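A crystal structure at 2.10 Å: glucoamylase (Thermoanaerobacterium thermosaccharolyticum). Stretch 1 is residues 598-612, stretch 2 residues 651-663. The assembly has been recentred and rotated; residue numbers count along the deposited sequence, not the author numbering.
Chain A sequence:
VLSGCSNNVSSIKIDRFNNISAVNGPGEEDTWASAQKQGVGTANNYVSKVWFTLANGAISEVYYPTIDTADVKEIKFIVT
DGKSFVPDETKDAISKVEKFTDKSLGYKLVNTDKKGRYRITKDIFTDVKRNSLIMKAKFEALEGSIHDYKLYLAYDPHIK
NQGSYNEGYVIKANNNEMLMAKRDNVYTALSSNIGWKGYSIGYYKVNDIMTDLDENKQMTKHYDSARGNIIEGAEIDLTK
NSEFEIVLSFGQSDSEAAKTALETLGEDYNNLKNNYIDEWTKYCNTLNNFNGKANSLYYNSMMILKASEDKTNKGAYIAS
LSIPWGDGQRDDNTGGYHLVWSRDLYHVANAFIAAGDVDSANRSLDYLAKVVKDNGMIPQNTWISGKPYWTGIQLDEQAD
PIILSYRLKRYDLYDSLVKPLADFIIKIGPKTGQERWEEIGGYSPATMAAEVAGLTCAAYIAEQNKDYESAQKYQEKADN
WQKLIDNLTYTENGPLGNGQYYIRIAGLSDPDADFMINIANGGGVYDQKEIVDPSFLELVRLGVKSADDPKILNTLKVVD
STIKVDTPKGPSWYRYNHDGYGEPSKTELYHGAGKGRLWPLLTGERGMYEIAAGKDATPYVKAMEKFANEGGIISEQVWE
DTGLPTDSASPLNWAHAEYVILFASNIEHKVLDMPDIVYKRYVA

Stretch 1, residues 598-612: LWPLLTGERGMYEIA
Stretch 2 651-663: PLNWAHAEYVILF

Two α-helices, 600-612 and 653-663, run in the same direction, their axes crossing at 26° and approaching to 8.9 Å. Trp599 and Leu652 occupy the N-cap positions. The register pairs Leu601 with Ala655 (CA to CA 4.7 Å), Gly604 with Glu658 (6.0 Å) and Met608 with Leu662 (6.0 Å).

The hollows belong to the first helix, the bumps to the second. Glu658 (chi1 t, chi2 p) drops its side chain among Leu601, Gly604, Glu605 and Met608; Gly604 makes the room, since an ideal CB there would lie 2.7 Å from Glu658 CG. One turn on, Leu662 (t, p) fills the hollow of Gly604, Gly607, Met608 and Ile611, its CD2 3.9 Å from Gly604 CA and its CD1 3.8 Å from Gly607 C.

Leu601 (t, p) returns the favour, laying CD2 over the face of Trp654 (chi1 t, chi2 3°), 3.6 Å from the centroid of its six-membered ring, a CH-pi contact. Met608 (m, m, m) curls so that CE meets Ile661 CG2 at 3.5 Å and SD meets Leu662 CD1 at 3.8 Å.

No direct hydrogen bond joins the helices. Instead one water accepts from Trp654 NE1 (3.0 Å) and donates to Glu605 OE1 and Glu658 OE1 (2.8 Å each), bridging the buried carboxylates.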

# COMPACT_ATOMS: atom_id res chain seq x y z
N LEU A 598 0.39 16.91 -2.67
CA LEU A 598 1.78 16.74 -2.23
C LEU A 598 2.14 15.30 -1.88
O LEU A 598 1.36 14.60 -1.25
CB LEU A 598 2.04 17.64 -1.02
CG LEU A 598 2.41 19.11 -1.24
CD1 LEU A 598 1.90 19.63 -2.56
CD2 LEU A 598 1.87 19.94 -0.08
N TRP A 599 3.33 14.88 -2.29
CA TRP A 599 3.79 13.52 -2.03
C TRP A 599 4.90 13.45 -1.00
O TRP A 599 6.02 13.88 -1.25
CB TRP A 599 4.28 12.88 -3.33
CG TRP A 599 3.19 12.55 -4.31
CD1 TRP A 599 2.20 13.38 -4.76
CD2 TRP A 599 3.01 11.31 -5.00
NE1 TRP A 599 1.42 12.73 -5.68
CE2 TRP A 599 1.89 11.46 -5.85
CE3 TRP A 599 3.69 10.08 -4.99
CZ2 TRP A 599 1.43 10.43 -6.68
CZ3 TRP A 599 3.23 9.05 -5.81
CH2 TRP A 599 2.11 9.24 -6.65
N PRO A 600 4.60 12.91 0.19
CA PRO A 600 5.69 12.83 1.17
C PRO A 600 6.87 12.05 0.57
O PRO A 600 8.01 12.22 0.98
CB PRO A 600 5.04 12.13 2.38
CG PRO A 600 3.71 11.63 1.88
CD PRO A 600 3.30 12.61 0.82
N LEU A 601 6.57 11.20 -0.41
CA LEU A 601 7.61 10.43 -1.09
C LEU A 601 8.66 11.40 -1.64
O LEU A 601 9.85 11.17 -1.53
CB LEU A 601 7.02 9.62 -2.25
CG LEU A 601 7.98 9.02 -3.28
CD1 LEU A 601 8.92 8.02 -2.61
CD2 LEU A 601 7.19 8.34 -4.39
N LEU A 602 8.19 12.50 -2.25
CA LEU A 602 9.09 13.48 -2.82
C LEU A 602 9.83 14.29 -1.76
O LEU A 602 10.86 14.89 -2.04
CB LEU A 602 8.32 14.39 -3.78
CG LEU A 602 7.74 13.57 -4.94
CD1 LEU A 602 6.99 14.48 -5.91
CD2 LEU A 602 8.87 12.82 -5.65
N THR A 603 9.29 14.33 -0.55
CA THR A 603 9.94 15.03 0.55
C THR A 603 11.16 14.17 0.90
O THR A 603 12.25 14.68 1.15
CB THR A 603 9.03 15.13 1.79
OG1 THR A 603 7.94 16.01 1.50
CG2 THR A 603 9.82 15.67 2.99
N GLY A 604 10.95 12.86 0.92
CA GLY A 604 12.02 11.93 1.22
C GLY A 604 13.09 11.97 0.14
O GLY A 604 14.28 11.97 0.45
N GLU A 605 12.68 12.00 -1.12
CA GLU A 605 13.65 12.04 -2.21
C GLU A 605 14.49 13.32 -2.17
O GLU A 605 15.68 13.27 -2.48
CB GLU A 605 12.96 11.89 -3.58
CG GLU A 605 12.49 10.46 -3.87
CD GLU A 605 12.18 10.22 -5.34
OE1 GLU A 605 11.72 9.11 -5.67
OE2 GLU A 605 12.40 11.13 -6.17
N ARG A 606 13.88 14.44 -1.79
CA ARG A 606 14.63 15.69 -1.70
C ARG A 606 15.64 15.58 -0.56
O ARG A 606 16.77 16.07 -0.66
CB ARG A 606 13.71 16.89 -1.42
CG ARG A 606 14.47 18.14 -1.00
CD ARG A 606 15.40 18.67 -2.11
NE ARG A 606 14.66 19.45 -3.08
CZ ARG A 606 14.78 20.76 -3.25
NH1 ARG A 606 14.04 21.38 -4.16
NH2 ARG A 606 15.66 21.46 -2.54
N GLY A 607 15.23 14.94 0.52
CA GLY A 607 16.11 14.76 1.66
C GLY A 607 17.32 13.95 1.24
O GLY A 607 18.45 14.24 1.65
N MET A 608 17.09 12.94 0.42
CA MET A 608 18.18 12.10 -0.05
C MET A 608 19.12 12.92 -0.92
O MET A 608 20.34 12.75 -0.88
CB MET A 608 17.63 10.90 -0.83
CG MET A 608 17.01 9.84 0.06
SD MET A 608 18.18 9.17 1.30
CE MET A 608 19.19 8.11 0.30
N TYR A 609 18.56 13.83 -1.72
CA TYR A 609 19.42 14.67 -2.54
C TYR A 609 20.25 15.58 -1.64
O TYR A 609 21.44 15.78 -1.89
CB TYR A 609 18.60 15.54 -3.51
CG TYR A 609 19.40 16.74 -3.99
CD1 TYR A 609 19.29 17.97 -3.36
CD2 TYR A 609 20.34 16.60 -5.01
CE1 TYR A 609 20.10 19.05 -3.72
CE2 TYR A 609 21.16 17.67 -5.39
CZ TYR A 609 21.04 18.89 -4.74
OH TYR A 609 21.85 19.95 -5.08
N GLU A 610 19.63 16.13 -0.61
CA GLU A 610 20.34 17.02 0.30
C GLU A 610 21.56 16.32 0.91
O GLU A 610 22.61 16.94 1.06
CB GLU A 610 19.40 17.54 1.38
CG GLU A 610 18.31 18.48 0.85
CD GLU A 610 18.87 19.74 0.18
OE1 GLU A 610 19.79 20.35 0.76
OE2 GLU A 610 18.37 20.12 -0.90
N ILE A 611 21.42 15.04 1.24
CA ILE A 611 22.53 14.29 1.80
C ILE A 611 23.65 14.25 0.75
O ILE A 611 24.82 14.48 1.07
CB ILE A 611 22.12 12.85 2.18
CG1 ILE A 611 21.12 12.89 3.34
CG2 ILE A 611 23.36 12.03 2.57
CD1 ILE A 611 20.64 11.52 3.79
N ALA A 612 23.28 13.95 -0.49
CA ALA A 612 24.25 13.90 -1.58
C ALA A 612 24.97 15.25 -1.69
O ALA A 612 26.14 15.30 -2.05
CB ALA A 612 23.54 13.59 -2.89
N PRO A 651 -1.12 2.35 3.27
CA PRO A 651 0.25 2.87 3.23
C PRO A 651 0.88 2.78 1.84
O PRO A 651 0.67 1.79 1.14
CB PRO A 651 0.98 1.98 4.25
CG PRO A 651 0.23 0.68 4.18
CD PRO A 651 -1.22 1.15 4.12
N LEU A 652 1.62 3.81 1.43
CA LEU A 652 2.30 3.76 0.13
C LEU A 652 3.65 3.14 0.47
O LEU A 652 4.52 3.79 1.04
CB LEU A 652 2.50 5.16 -0.47
CG LEU A 652 3.13 5.18 -1.87
CD1 LEU A 652 2.19 4.51 -2.86
CD2 LEU A 652 3.42 6.59 -2.32
N ASN A 653 3.80 1.87 0.12
CA ASN A 653 5.02 1.13 0.43
C ASN A 653 6.31 1.79 -0.02
O ASN A 653 7.31 1.76 0.70
CB ASN A 653 4.91 -0.30 -0.11
CG ASN A 653 3.81 -1.09 0.58
OD1 ASN A 653 3.45 -0.80 1.73
ND2 ASN A 653 3.28 -2.11 -0.09
N TRP A 654 6.30 2.39 -1.20
CA TRP A 654 7.47 3.08 -1.72
C TRP A 654 7.86 4.25 -0.79
O TRP A 654 9.05 4.50 -0.56
CB TRP A 654 7.17 3.57 -3.14
CG TRP A 654 8.28 4.27 -3.85
CD1 TRP A 654 9.55 4.48 -3.41
CD2 TRP A 654 8.19 4.90 -5.13
NE1 TRP A 654 10.26 5.21 -4.33
CE2 TRP A 654 9.45 5.48 -5.40
CE3 TRP A 654 7.16 5.04 -6.07
CZ2 TRP A 654 9.71 6.19 -6.58
CZ3 TRP A 654 7.42 5.74 -7.24
CH2 TRP A 654 8.68 6.31 -7.48
N ALA A 655 6.86 4.94 -0.26
CA ALA A 655 7.13 6.07 0.64
C ALA A 655 7.75 5.59 1.96
O ALA A 655 8.62 6.25 2.52
CB ALA A 655 5.85 6.84 0.90
N HIS A 656 7.28 4.46 2.46
CA HIS A 656 7.82 3.92 3.70
C HIS A 656 9.25 3.45 3.46
O HIS A 656 10.11 3.58 4.33
CB HIS A 656 6.94 2.78 4.21
CG HIS A 656 5.76 3.25 5.00
ND1 HIS A 656 5.87 3.73 6.29
CD2 HIS A 656 4.46 3.41 4.65
CE1 HIS A 656 4.69 4.16 6.69
NE2 HIS A 656 3.82 3.98 5.72
N ALA A 657 9.49 2.91 2.27
CA ALA A 657 10.82 2.44 1.90
C ALA A 657 11.74 3.66 1.82
O ALA A 657 12.89 3.62 2.27
CB ALA A 657 10.77 1.71 0.56
N GLU A 658 11.22 4.74 1.25
CA GLU A 658 12.00 5.97 1.13
C GLU A 658 12.32 6.51 2.52
O GLU A 658 13.43 6.97 2.75
CB GLU A 658 11.22 7.02 0.33
CG GLU A 658 12.03 8.28 -0.01
CD GLU A 658 13.14 8.02 -1.01
OE1 GLU A 658 13.22 6.90 -1.56
OE2 GLU A 658 13.94 8.95 -1.27
N TYR A 659 11.35 6.46 3.44
CA TYR A 659 11.61 6.95 4.79
C TYR A 659 12.72 6.14 5.46
O TYR A 659 13.62 6.71 6.08
CB TYR A 659 10.35 6.89 5.68
CG TYR A 659 10.68 7.20 7.13
CD1 TYR A 659 10.99 6.17 8.03
CD2 TYR A 659 10.79 8.51 7.57
CE1 TYR A 659 11.41 6.45 9.32
CE2 TYR A 659 11.22 8.80 8.87
CZ TYR A 659 11.53 7.77 9.74
OH TYR A 659 11.97 8.04 11.01
N VAL A 660 12.65 4.82 5.33
CA VAL A 660 13.66 3.95 5.92
C VAL A 660 15.05 4.31 5.39
O VAL A 660 15.99 4.50 6.16
CB VAL A 660 13.36 2.47 5.61
CG1 VAL A 660 14.53 1.58 6.02
CG2 VAL A 660 12.11 2.05 6.34
N ILE A 661 15.17 4.40 4.06
CA ILE A 661 16.45 4.72 3.44
C ILE A 661 16.96 6.11 3.82
O ILE A 661 18.16 6.31 4.02
CB ILE A 661 16.34 4.59 1.90
CG1 ILE A 661 16.15 3.11 1.53
CG2 ILE A 661 17.59 5.13 1.22
CD1 ILE A 661 15.69 2.87 0.11
N LEU A 662 16.04 7.07 3.94
CA LEU A 662 16.41 8.44 4.31
C LEU A 662 16.87 8.49 5.76
O LEU A 662 17.90 9.08 6.09
CB LEU A 662 15.22 9.38 4.12
CG LEU A 662 15.41 10.80 4.66
CD1 LEU A 662 16.59 11.45 3.94
CD2 LEU A 662 14.13 11.61 4.46
N PHE A 663 16.08 7.87 6.63
CA PHE A 663 16.36 7.80 8.05
C PHE A 663 17.77 7.25 8.27
O PHE A 663 18.57 7.84 9.00
CB PHE A 663 15.33 6.89 8.73
CG PHE A 663 15.61 6.61 10.18
CD1 PHE A 663 15.44 7.60 11.13
CD2 PHE A 663 16.07 5.36 10.58
CE1 PHE A 663 15.72 7.35 12.48
CE2 PHE A 663 16.35 5.10 11.92
CZ PHE A 663 16.18 6.09 12.87
O HOH W 1 12.74 6.87 -4.29